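PDB 2YZH: probable thiol peroxidase from Aquifex aeolicus, which probably reduces hydrogen peroxide and organic hydroperoxides to water and alcohols, drawing electrons from thioredoxin to protect the cell against oxidative stress. Local coordinates for residues A27-V31 and D115-Y119; V49-V55 and G79-V85; T65-F70 and E157-V163; K118-L122 and A133-F137. Numbering follows the deposited sequence.

Contact 1: residues A27-V31 and D115-Y119; sequences APEAV and DMEKY
A 3-10 segment can be fixed to an incoming strand by hydrogen bonds between backbone groups and side chains, as A27-V31 and D115-Y119 illustrate. The first segment is extended, becoming strand at A30; the second has K118 N bonded to D115 O at 2.8 Å and Y119 N to M116 O at 2.9 Å. A27 sets its CB 3.6 Å from Y119 OH. The CA-to-CB bond of P28 points toward the 3-10 segment: CD lies over the Y119 ring as a CH-pi contact, 4.0 Å from the centroid, while P28 O accepts a 2.6 Å hydrogen bond from Y119 OH (chi1 m). That of E29 points away, but a water bridges E29 O (2.7 Å) and K118 NZ (2.8 Å). A30 CA lies 4.9 Å from D115 CA, and A30 CB packs 3.7 Å from M116 SD. V31 N donates to D115 OD2 at 2.9 Å, nearly linearly. D115 OD1 receives K118 NZ at 2.9 Å, and D115 and K118 also form reciprocal salt bridges with K118 and D115 of the second subunit. The contact thus joins strand 30-34 of a thioredoxin-fold peroxiredoxin to a loop at its subunit interface.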
loop_
_atom_site.group_PDB
_atom_site.type_symbol
_atom_site.label_atom_id
_atom_site.label_comp_id
_atom_site.label_asym_id
_atom_site.label_seq_id
_atom_site.Cartn_x
_atom_site.Cartn_y
_atom_site.Cartn_z
ATOM N N ALA D 27 -1.717 -11.144 19.195
ATOM C CA ALA D 27 -2.192 -11.342 17.828
ATOM C C ALA D 27 -2.627 -10.001 17.251
ATOM O O ALA D 27 -3.547 -9.369 17.768
ATOM C CB ALA D 27 -3.368 -12.316 17.815
ATOM N N PRO D 28 -1.974 -9.549 16.165
ATOM C CA PRO D 28 -2.335 -8.266 15.552
ATOM C C PRO D 28 -3.768 -8.275 15.038
ATOM O O PRO D 28 -4.290 -9.326 14.665
ATOM C CB PRO D 28 -1.328 -8.132 14.403
ATOM C CG PRO D 28 -0.136 -8.917 14.895
ATOM C CD PRO D 28 -0.807 -10.142 15.493
ATOM N N GLU D 29 -4.417 -7.113 15.036
ATOM C CA GLU D 29 -5.771 -7.039 14.510
ATOM C C GLU D 29 -5.684 -6.815 13.010
ATOM O O GLU D 29 -4.813 -6.091 12.523
ATOM C CB GLU D 29 -6.567 -5.900 15.156
ATOM C CG GLU D 29 -6.874 -6.146 16.621
ATOM C CD GLU D 29 -7.896 -5.185 17.190
ATOM O OE1 GLU D 29 -8.120 -4.115 16.589
ATOM O OE2 GLU D 29 -8.466 -5.502 18.254
ATOM N N ALA D 30 -6.582 -7.460 12.279
ATOM C CA ALA D 30 -6.626 -7.325 10.837
ATOM C C ALA D 30 -8.052 -6.962 10.457
ATOM O O ALA D 30 -8.996 -7.660 10.825
ATOM C CB ALA D 30 -6.219 -8.633 10.169
ATOM N N VAL D 31 -8.199 -5.857 9.736
ATOM C CA VAL D 31 -9.507 -5.396 9.298
ATOM C C VAL D 31 -9.743 -5.982 7.915
ATOM O O VAL D 31 -9.160 -5.524 6.929
ATOM C CB VAL D 31 -9.551 -3.863 9.222
ATOM C CG1 VAL D 31 -10.935 -3.410 8.771
ATOM C CG2 VAL D 31 -9.207 -3.273 10.586
ATOM N N ASP D 115 -3.634 -6.233 6.064
ATOM C CA ASP D 115 -3.184 -6.312 7.447
ATOM C C ASP D 115 -2.488 -7.624 7.778
ATOM O O ASP D 115 -1.739 -7.690 8.746
ATOM C CB ASP D 115 -4.357 -6.119 8.416
ATOM C CG ASP D 115 -4.694 -4.653 8.637
ATOM O OD1 ASP D 115 -3.751 -3.838 8.711
ATOM O OD2 ASP D 115 -5.891 -4.322 8.755
ATOM N N MET D 116 -2.721 -8.671 6.989
ATOM C CA MET D 116 -2.079 -9.940 7.300
ATOM C C MET D 116 -0.560 -9.877 7.154
ATOM O O MET D 116 0.140 -10.824 7.506
ATOM C CB MET D 116 -2.675 -11.078 6.462
ATOM C CG MET D 116 -4.134 -11.382 6.824
ATOM S SD MET D 116 -4.431 -11.523 8.628
ATOM C CE MET D 116 -3.668 -13.118 9.006
ATOM N N GLU D 117 -0.047 -8.765 6.631
ATOM C CA GLU D 117 1.401 -8.600 6.528
ATOM C C GLU D 117 1.916 -8.614 7.969
ATOM O O GLU D 117 3.059 -9.006 8.241
ATOM C CB GLU D 117 1.766 -7.245 5.898
ATOM C CG GLU D 117 3.280 -7.004 5.818
ATOM C CD GLU D 117 3.649 -5.600 5.364
ATOM O OE1 GLU D 117 2.928 -5.033 4.516
ATOM O OE2 GLU D 117 4.676 -5.068 5.844
ATOM N N LYS D 118 1.059 -8.183 8.894
ATOM C CA LYS D 118 1.428 -8.124 10.307
ATOM C C LYS D 118 1.589 -9.505 10.931
ATOM O O LYS D 118 2.077 -9.628 12.057
ATOM C CB LYS D 118 0.393 -7.306 11.090
ATOM C CG LYS D 118 0.385 -5.828 10.702
ATOM C CD LYS D 118 -0.846 -5.113 11.227
ATOM C CE LYS D 118 -0.867 -3.667 10.745
ATOM N NZ LYS D 118 -2.188 -3.027 10.985
ATOM N N TYR D 119 1.185 -10.537 10.198
ATOM C CA TYR D 119 1.302 -11.907 10.679
ATOM C C TYR D 119 2.494 -12.616 10.047
ATOM O O TYR D 119 2.715 -13.806 10.278
ATOM C CB TYR D 119 0.014 -12.693 10.398
ATOM C CG TYR D 119 -1.077 -12.478 11.433
ATOM C CD1 TYR D 119 -1.785 -11.280 11.500
ATOM C CD2 TYR D 119 -1.392 -13.478 12.356
ATOM C CE1 TYR D 119 -2.782 -11.082 12.462
ATOM C CE2 TYR D 119 -2.382 -13.289 13.319
ATOM C CZ TYR D 119 -3.072 -12.090 13.366
ATOM O OH TYR D 119 -4.045 -11.904 14.327
HETATM O O HOH W 1 -3.676 -3.773 13.191
#

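Contact 2: residues V49-V55 and G79-V85; sequences VQVIITV and GVDVTVV
Adjacent parallel strands of a beta-alpha-beta unit, here 49-54 and 80-86 linked through helix 61-73, form the centre of this thioredoxin-like sheet. The pairing runs V49 with V80 through T54 with V85; the axes of segments 49-54 and 80-85 approach to 4.6 Å, with 19° between their directions. V85 (chi1 t), I53 (m, t) and V51 (t) bury the most surface. V51 takes part in two hydrogen bonds, its N donating to D81 O and its O accepting from T83 N, both at 2.9 Å; its CG2 touches V80 CG2 at 3.7 Å. I53 repeats the pattern, N to T83 O at 2.9 Å and O from V85 N at 2.7 Å, and lays CD1 3.7 Å from V82 CG1. V51, I53, V82 and V84 share one face, where helices 61-73 and 160-170 pack. V85 lies on the other with I52, CG2 to CG2 4.3 Å. V55 also contacts C63, the predicted peroxidatic cysteine, so the ladder ends beside the probable active site. There V55 N donates to V85 O at 3.0 Å.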
loop_
_atom_site.group_PDB
_atom_site.type_symbol
_atom_site.label_atom_id
_atom_site.label_comp_id
_atom_site.label_asym_id
_atom_site.label_seq_id
_atom_site.Cartn_x
_atom_site.Cartn_y
_atom_site.Cartn_z
ATOM N N VAL D 49 -12.151 -18.401 21.074
ATOM C CA VAL D 49 -10.917 -18.860 20.443
ATOM C C VAL D 49 -11.004 -18.566 18.951
ATOM O O VAL D 49 -11.988 -18.907 18.299
ATOM C CB VAL D 49 -10.690 -20.376 20.664
ATOM C CG1 VAL D 49 -9.542 -20.865 19.795
ATOM C CG2 VAL D 49 -10.364 -20.638 22.128
ATOM N N GLN D 50 -9.973 -17.930 18.410
ATOM C CA GLN D 50 -9.973 -17.582 17.000
ATOM C C GLN D 50 -9.024 -18.439 16.185
ATOM O O GLN D 50 -7.909 -18.726 16.612
ATOM C CB GLN D 50 -9.567 -16.119 16.809
ATOM C CG GLN D 50 -10.358 -15.111 17.600
ATOM C CD GLN D 50 -9.861 -13.701 17.346
ATOM O OE1 GLN D 50 -9.919 -13.212 16.218
ATOM N NE2 GLN D 50 -9.360 -13.046 18.388
ATOM N N VAL D 51 -9.477 -18.839 15.006
ATOM C CA VAL D 51 -8.664 -19.627 14.096
ATOM C C VAL D 51 -8.603 -18.841 12.792
ATOM O O VAL D 51 -9.618 -18.649 12.128
ATOM C CB VAL D 51 -9.283 -21.015 13.822
ATOM C CG1 VAL D 51 -8.400 -21.797 12.847
ATOM C CG2 VAL D 51 -9.436 -21.779 15.129
ATOM N N ILE D 52 -7.409 -18.373 12.449
ATOM C CA ILE D 52 -7.200 -17.597 11.236
ATOM C C ILE D 52 -6.402 -18.455 10.265
ATOM O O ILE D 52 -5.271 -18.843 10.546
ATOM C CB ILE D 52 -6.432 -16.303 11.552
ATOM C CG1 ILE D 52 -7.219 -15.482 12.577
ATOM C CG2 ILE D 52 -6.202 -15.500 10.282
ATOM C CD1 ILE D 52 -6.480 -14.261 13.089
ATOM N N ILE D 53 -7.008 -18.745 9.121
ATOM C CA ILE D 53 -6.397 -19.582 8.102
ATOM C C ILE D 53 -6.095 -18.742 6.869
ATOM O O ILE D 53 -7.007 -18.210 6.244
ATOM C CB ILE D 53 -7.367 -20.726 7.717
ATOM C CG1 ILE D 53 -7.721 -21.532 8.974
ATOM C CG2 ILE D 53 -6.753 -21.602 6.628
ATOM C CD1 ILE D 53 -8.905 -22.473 8.814
ATOM N N THR D 54 -4.823 -18.609 6.516
ATOM C CA THR D 54 -4.491 -17.820 5.339
ATOM C C THR D 54 -4.212 -18.713 4.142
ATOM O O THR D 54 -3.631 -19.791 4.275
ATOM C CB THR D 54 -3.273 -16.900 5.588
ATOM O OG1 THR D 54 -2.130 -17.688 5.953
ATOM C CG2 THR D 54 -3.589 -15.901 6.709
ATOM N N VAL D 55 -4.667 -18.274 2.978
ATOM C CA VAL D 55 -4.455 -19.013 1.745
ATOM C C VAL D 55 -4.169 -18.047 0.600
ATOM O O VAL D 55 -4.568 -16.881 0.630
ATOM C CB VAL D 55 -5.691 -19.892 1.358
ATOM C CG1 VAL D 55 -6.038 -20.844 2.498
ATOM C CG2 VAL D 55 -6.891 -19.010 1.012
ATOM N N GLY D 79 -17.711 -22.269 20.887
ATOM C CA GLY D 79 -16.591 -21.509 21.417
ATOM C C GLY D 79 -15.429 -21.183 20.497
ATOM O O GLY D 79 -14.333 -20.885 20.976
ATOM N N VAL D 80 -15.649 -21.225 19.188
ATOM C CA VAL D 80 -14.580 -20.920 18.244
ATOM C C VAL D 80 -15.086 -20.065 17.087
ATOM O O VAL D 80 -16.257 -20.129 16.713
ATOM C CB VAL D 80 -13.949 -22.217 17.675
ATOM C CG1 VAL D 80 -14.919 -22.895 16.717
ATOM C CG2 VAL D 80 -12.636 -21.898 16.977
ATOM N N ASP D 81 -14.197 -19.253 16.533
ATOM C CA ASP D 81 -14.534 -18.391 15.408
ATOM C C ASP D 81 -13.447 -18.618 14.362
ATOM O O ASP D 81 -12.305 -18.203 14.551
ATOM C CB ASP D 81 -14.562 -16.926 15.858
ATOM C CG ASP D 81 -14.911 -15.979 14.735
ATOM O OD1 ASP D 81 -15.952 -16.190 14.075
ATOM O OD2 ASP D 81 -14.147 -15.018 14.510
ATOM N N VAL D 82 -13.806 -19.291 13.273
ATOM C CA VAL D 82 -12.857 -19.615 12.208
ATOM C C VAL D 82 -13.022 -18.749 10.963
ATOM O O VAL D 82 -14.112 -18.646 10.400
ATOM C CB VAL D 82 -12.990 -21.107 11.800
ATOM C CG1 VAL D 82 -11.913 -21.481 10.804
ATOM C CG2 VAL D 82 -12.898 -21.986 13.034
ATOM N N THR D 83 -11.924 -18.140 10.524
ATOM C CA THR D 83 -11.950 -17.280 9.351
ATOM C C THR D 83 -10.845 -17.648 8.366
ATOM O O THR D 83 -9.685 -17.781 8.756
ATOM C CB THR D 83 -11.755 -15.798 9.742
ATOM O OG1 THR D 83 -12.707 -15.428 10.751
ATOM C CG2 THR D 83 -11.948 -14.898 8.525
ATOM N N VAL D 84 -11.209 -17.823 7.099
ATOM C CA VAL D 84 -10.237 -18.121 6.041
ATOM C C VAL D 84 -9.956 -16.780 5.365
ATOM O O VAL D 84 -10.879 -16.133 4.873
ATOM C CB VAL D 84 -10.806 -19.103 4.992
ATOM C CG1 VAL D 84 -9.797 -19.303 3.865
ATOM C CG2 VAL D 84 -11.115 -20.445 5.648
ATOM N N VAL D 85 -8.694 -16.362 5.337
ATOM C CA VAL D 85 -8.335 -15.067 4.758
ATOM C C VAL D 85 -7.410 -15.139 3.549
ATOM O O VAL D 85 -6.442 -15.895 3.547
ATOM C CB VAL D 85 -7.657 -14.173 5.821
ATOM C CG1 VAL D 85 -7.330 -12.798 5.232
ATOM C CG2 VAL D 85 -8.568 -14.031 7.029
#

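Contact 3: residues T65-F70 and E157-V163; sequences TETKKF and EPNYDEV
Y160 (chi1 m) is the main link between E157-V163, at the start of helix 160-170, and T65-F70 of helix 61-73, which covers 93 Å² of it. E157 begins the extended approach, with E157 CA 6.5 Å from E66 CA; its OE1 forms a salt bridge with K69 NZ at 3.0 Å and also accepts from Y160 OH at 2.8 Å. The CA-to-CB bond of P158 points toward the helix, and its ring places CD 3.5 Å from E66 CD and CG 4.1 Å from F70 CE2. The carboxylate of E66 is paired with R134, and its side chain lies near C63, the predicted peroxidatic cysteine. N159 is the N-cap of helix 160-170, its OD1 accepting from E162 N at 2.9 Å. In this thioredoxin-type fold, helices 61-73 and 160-170 pack on the same face of the central sheet, F70 reaching I53 and V163 reaching V136. K69 CD sits over the face of Y160 as a CH-pi contact, 3.3 Å from the centroid, and the ring points its edge at the face of F70 in a T-shaped pair, centroids 5.1 Å apart and planes at 61°. One turn on, V163 (chi1 t) brings CG1 to 4.0 Å from F70 CE1.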
loop_
_atom_site.group_PDB
_atom_site.type_symbol
_atom_site.label_atom_id
_atom_site.label_comp_id
_atom_site.label_asym_id
_atom_site.label_seq_id
_atom_site.Cartn_x
_atom_site.Cartn_y
_atom_site.Cartn_z
ATOM N N THR D 65 -9.855 -26.961 -1.617
ATOM C CA THR D 65 -9.854 -28.225 -0.889
ATOM C C THR D 65 -9.604 -27.998 0.597
ATOM O O THR D 65 -10.263 -28.599 1.454
ATOM C CB THR D 65 -8.761 -29.173 -1.438
ATOM O OG1 THR D 65 -9.115 -29.584 -2.763
ATOM C CG2 THR D 65 -8.609 -30.394 -0.548
ATOM N N GLU D 66 -8.645 -27.128 0.903
ATOM C CA GLU D 66 -8.317 -26.833 2.291
ATOM C C GLU D 66 -9.521 -26.216 3.003
ATOM O O GLU D 66 -9.864 -26.612 4.116
ATOM C CB GLU D 66 -7.139 -25.861 2.367
ATOM C CG GLU D 66 -6.589 -25.700 3.773
ATOM C CD GLU D 66 -5.624 -24.535 3.906
ATOM O OE1 GLU D 66 -4.969 -24.180 2.906
ATOM O OE2 GLU D 66 -5.516 -23.988 5.021
ATOM N N THR D 67 -10.153 -25.243 2.353
ATOM C CA THR D 67 -11.310 -24.562 2.926
ATOM C C THR D 67 -12.502 -25.495 3.142
ATOM O O THR D 67 -13.187 -25.407 4.165
ATOM C CB THR D 67 -11.744 -23.381 2.040
ATOM O OG1 THR D 67 -10.625 -22.510 1.836
ATOM C CG2 THR D 67 -12.872 -22.597 2.712
ATOM N N LYS D 68 -12.758 -26.387 2.190
ATOM C CA LYS D 68 -13.866 -27.325 2.344
ATOM C C LYS D 68 -13.595 -28.268 3.507
ATOM O O LYS D 68 -14.495 -28.588 4.280
ATOM C CB LYS D 68 -14.074 -28.152 1.070
ATOM C CG LYS D 68 -14.675 -27.380 -0.087
ATOM C CD LYS D 68 -15.949 -26.652 0.335
ATOM C CE LYS D 68 -17.089 -27.596 0.707
ATOM N NZ LYS D 68 -17.786 -28.154 -0.493
ATOM N N LYS D 69 -12.343 -28.700 3.632
ATOM C CA LYS D 69 -11.952 -29.620 4.690
ATOM C C LYS D 69 -12.089 -28.981 6.072
ATOM O O LYS D 69 -12.554 -29.621 7.016
ATOM C CB LYS D 69 -10.515 -30.106 4.455
ATOM C CG LYS D 69 -10.171 -31.397 5.192
ATOM C CD LYS D 69 -8.909 -32.056 4.631
ATOM C CE LYS D 69 -9.059 -32.409 3.150
ATOM N NZ LYS D 69 -7.831 -33.044 2.576
ATOM N N PHE D 70 -11.688 -27.720 6.199
ATOM C CA PHE D 70 -11.814 -27.039 7.483
ATOM C C PHE D 70 -13.282 -26.771 7.796
ATOM O O PHE D 70 -13.693 -26.816 8.952
ATOM C CB PHE D 70 -11.027 -25.727 7.487
ATOM C CG PHE D 70 -9.614 -25.875 7.983
ATOM C CD1 PHE D 70 -9.366 -26.340 9.271
ATOM C CD2 PHE D 70 -8.535 -25.561 7.165
ATOM C CE1 PHE D 70 -8.062 -26.492 9.739
ATOM C CE2 PHE D 70 -7.230 -25.708 7.623
ATOM C CZ PHE D 70 -6.993 -26.175 8.913
ATOM N N GLU D 157 -1.065 -29.051 1.255
ATOM C CA GLU D 157 -2.155 -28.779 2.185
ATOM C C GLU D 157 -1.574 -28.782 3.593
ATOM O O GLU D 157 -0.515 -29.363 3.831
ATOM C CB GLU D 157 -3.244 -29.851 2.053
ATOM C CG GLU D 157 -3.987 -29.816 0.725
ATOM C CD GLU D 157 -4.965 -30.968 0.573
ATOM O OE1 GLU D 157 -5.817 -31.145 1.470
ATOM O OE2 GLU D 157 -4.880 -31.696 -0.441
ATOM N N PRO D 158 -2.247 -28.124 4.547
ATOM C CA PRO D 158 -1.724 -28.102 5.915
ATOM C C PRO D 158 -2.077 -29.378 6.670
ATOM O O PRO D 158 -2.751 -30.256 6.130
ATOM C CB PRO D 158 -2.412 -26.884 6.518
ATOM C CG PRO D 158 -3.763 -26.950 5.893
ATOM C CD PRO D 158 -3.450 -27.276 4.432
ATOM N N ASN D 159 -1.604 -29.473 7.908
ATOM C CA ASN D 159 -1.906 -30.608 8.769
ATOM C C ASN D 159 -3.200 -30.203 9.474
ATOM O O ASN D 159 -3.188 -29.370 10.378
ATOM C CB ASN D 159 -0.800 -30.809 9.802
ATOM C CG ASN D 159 -1.050 -32.005 10.703
ATOM O OD1 ASN D 159 -2.166 -32.215 11.183
ATOM N ND2 ASN D 159 -0.006 -32.788 10.948
ATOM N N TYR D 160 -4.313 -30.790 9.049
ATOM C CA TYR D 160 -5.621 -30.468 9.611
ATOM C C TYR D 160 -5.844 -30.931 11.050
ATOM O O TYR D 160 -6.239 -30.143 11.907
ATOM C CB TYR D 160 -6.707 -31.049 8.707
ATOM C CG TYR D 160 -6.646 -30.547 7.282
ATOM C CD1 TYR D 160 -7.215 -29.320 6.924
ATOM C CD2 TYR D 160 -6.021 -31.297 6.287
ATOM C CE1 TYR D 160 -7.165 -28.859 5.607
ATOM C CE2 TYR D 160 -5.963 -30.844 4.968
ATOM C CZ TYR D 160 -6.540 -29.626 4.636
ATOM O OH TYR D 160 -6.511 -29.194 3.331
ATOM N N ASP D 161 -5.592 -32.209 11.315
ATOM C CA ASP D 161 -5.792 -32.770 12.647
ATOM C C ASP D 161 -5.098 -31.984 13.752
ATOM O O ASP D 161 -5.679 -31.750 14.811
ATOM C CB ASP D 161 -5.309 -34.224 12.685
ATOM C CG ASP D 161 -6.050 -35.105 11.703
ATOM O OD1 ASP D 161 -7.301 -35.102 11.731
ATOM O OD2 ASP D 161 -5.381 -35.800 10.906
ATOM N N GLU D 162 -3.855 -31.586 13.504
ATOM C CA GLU D 162 -3.080 -30.839 14.487
ATOM C C GLU D 162 -3.824 -29.585 14.937
ATOM O O GLU D 162 -3.843 -29.251 16.121
ATOM C CB GLU D 162 -1.717 -30.460 13.898
ATOM C CG GLU D 162 -0.776 -29.785 14.880
ATOM C CD GLU D 162 0.606 -29.554 14.299
ATOM O OE1 GLU D 162 1.280 -30.548 13.947
ATOM O OE2 GLU D 162 1.020 -28.381 14.191
ATOM N N VAL D 163 -4.437 -28.895 13.986
ATOM C CA VAL D 163 -5.187 -27.685 14.290
ATOM C C VAL D 163 -6.396 -28.031 15.163
ATOM O O VAL D 163 -6.571 -27.476 16.250
ATOM C CB VAL D 163 -5.674 -27.002 12.993
ATOM C CG1 VAL D 163 -6.488 -25.776 13.327
ATOM C CG2 VAL D 163 -4.479 -26.625 12.120
#

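Contact 4: residues K118-L122 and A133-F137; sequences KYGVL and ARAVF
Y119 overlaps F137 edge-to-face, its ring edge directed at the F137 face, with centroids 5.0 Å apart and planes at 66°; the closest side-chain atoms are Y119 CD2 and F137 CD2 at 3.8 Å. Chi1 is m in both residues (-83° and -61°), and both CA-to-CB bonds point toward the opposing segment although their CA atoms are 9.0 Å apart. After Y119 the 3-10 segment ends, and the positive phi of G120 (71°) gives the left-handed conformation in which the chain leaves it. The loop packs against the start of strand 135-139, in the central sheet of the thioredoxin fold, where A135 and F137 bond through their backbones to T54 and I52 of strand 49-54. The two backbones come together at V121 and A133, whose CA atoms are 5.2 Å apart, A133 N donating to V121 O at 2.8 Å. V121 (chi1 m) buries the most area in the contact: its CG1 lies 3.7 Å from F137 CZ, near the ring plane, and 3.9 Å from A135 CB.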
loop_
_atom_site.group_PDB
_atom_site.type_symbol
_atom_site.label_atom_id
_atom_site.label_comp_id
_atom_site.label_asym_id
_atom_site.label_seq_id
_atom_site.Cartn_x
_atom_site.Cartn_y
_atom_site.Cartn_z
ATOM N N LYS D 118 1.059 -8.183 8.894
ATOM C CA LYS D 118 1.428 -8.124 10.307
ATOM C C LYS D 118 1.589 -9.505 10.931
ATOM O O LYS D 118 2.077 -9.628 12.057
ATOM C CB LYS D 118 0.393 -7.306 11.090
ATOM C CG LYS D 118 0.385 -5.828 10.702
ATOM C CD LYS D 118 -0.846 -5.113 11.227
ATOM C CE LYS D 118 -0.867 -3.667 10.745
ATOM N NZ LYS D 118 -2.188 -3.027 10.985
ATOM N N TYR D 119 1.185 -10.537 10.198
ATOM C CA TYR D 119 1.302 -11.907 10.679
ATOM C C TYR D 119 2.494 -12.616 10.047
ATOM O O TYR D 119 2.715 -13.806 10.278
ATOM C CB TYR D 119 0.014 -12.693 10.398
ATOM C CG TYR D 119 -1.077 -12.478 11.433
ATOM C CD1 TYR D 119 -1.785 -11.280 11.500
ATOM C CD2 TYR D 119 -1.392 -13.478 12.356
ATOM C CE1 TYR D 119 -2.782 -11.082 12.462
ATOM C CE2 TYR D 119 -2.382 -13.289 13.319
ATOM C CZ TYR D 119 -3.072 -12.090 13.366
ATOM O OH TYR D 119 -4.045 -11.904 14.327
ATOM N N GLY D 120 3.258 -11.880 9.244
ATOM C CA GLY D 120 4.431 -12.450 8.607
ATOM C C GLY D 120 4.165 -13.462 7.507
ATOM O O GLY D 120 5.029 -14.289 7.212
ATOM N N VAL D 121 2.990 -13.399 6.887
ATOM C CA VAL D 121 2.664 -14.342 5.825
ATOM C C VAL D 121 2.536 -13.718 4.436
ATOM O O VAL D 121 2.127 -14.387 3.490
ATOM C CB VAL D 121 1.379 -15.144 6.170
ATOM C CG1 VAL D 121 1.632 -16.009 7.400
ATOM C CG2 VAL D 121 0.215 -14.206 6.425
ATOM N N LEU D 122 2.897 -12.445 4.299
ATOM C CA LEU D 122 2.840 -11.800 2.988
ATOM C C LEU D 122 4.074 -12.243 2.201
ATOM O O LEU D 122 5.204 -12.072 2.667
ATOM C CB LEU D 122 2.852 -10.274 3.130
ATOM C CG LEU D 122 2.804 -9.511 1.802
ATOM C CD1 LEU D 122 1.470 -9.772 1.112
ATOM C CD2 LEU D 122 2.999 -8.021 2.055
ATOM N N ALA D 133 0.736 -16.429 2.132
ATOM C CA ALA D 133 1.217 -17.809 2.173
ATOM C C ALA D 133 0.195 -18.647 2.942
ATOM O O ALA D 133 -0.683 -18.106 3.625
ATOM C CB ALA D 133 2.578 -17.880 2.857
ATOM N N ARG D 134 0.314 -19.967 2.837
ATOM C CA ARG D 134 -0.615 -20.873 3.501
ATOM C C ARG D 134 -0.193 -21.096 4.946
ATOM O O ARG D 134 0.852 -21.697 5.222
ATOM C CB ARG D 134 -0.664 -22.202 2.742
ATOM C CG ARG D 134 -1.861 -23.089 3.067
ATOM C CD ARG D 134 -1.802 -24.384 2.248
ATOM N NE ARG D 134 -1.620 -24.126 0.818
ATOM C CZ ARG D 134 -2.538 -23.577 0.028
ATOM N NH1 ARG D 134 -3.720 -23.225 0.523
ATOM N NH2 ARG D 134 -2.273 -23.367 -1.253
ATOM N N ALA D 135 -1.007 -20.606 5.876
ATOM C CA ALA D 135 -0.693 -20.747 7.287
ATOM C C ALA D 135 -1.946 -20.831 8.143
ATOM O O ALA D 135 -3.056 -20.568 7.673
ATOM C CB ALA D 135 0.156 -19.572 7.746
ATOM N N VAL D 136 -1.751 -21.203 9.401
ATOM C CA VAL D 136 -2.839 -21.306 10.358
ATOM C C VAL D 136 -2.393 -20.736 11.686
ATOM O O VAL D 136 -1.299 -21.031 12.163
ATOM C CB VAL D 136 -3.278 -22.764 10.583
ATOM C CG1 VAL D 136 -4.404 -22.805 11.622
ATOM C CG2 VAL D 136 -3.751 -23.369 9.279
ATOM N N PHE D 137 -3.247 -19.906 12.275
ATOM C CA PHE D 137 -2.968 -19.291 13.560
ATOM C C PHE D 137 -4.155 -19.567 14.454
ATOM O O PHE D 137 -5.288 -19.580 13.991
ATOM C CB PHE D 137 -2.832 -17.770 13.418
ATOM C CG PHE D 137 -1.714 -17.343 12.523
ATOM C CD1 PHE D 137 -0.415 -17.263 13.004
ATOM C CD2 PHE D 137 -1.955 -17.066 11.180
ATOM C CE1 PHE D 137 0.640 -16.917 12.158
ATOM C CE2 PHE D 137 -0.911 -16.723 10.330
ATOM C CZ PHE D 137 0.389 -16.649 10.823
#

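In the fold
Read from the N terminus, the chain shows how a sheet core and its loops are tied together stepwise. Contact 1 closes a long loop from strand 30-34 to the 115-119 turn, and contact 2, the short beta-alpha-beta closure, is nested inside it. Contact 3 starts on the helix within that unit and ends at the C-terminal helix, so it crosses both earlier contacts. Contact 4 begins where contact 1 ends, sharing K118 and Y119, and is nested within contact 3. Contacts 1, 2 and 4 reach the same sheet: I52 touches both M116 and Y119, and strands 49-54 and 135-139 are neighbours. The E66-R134 salt bridge joins contacts 3 and 4.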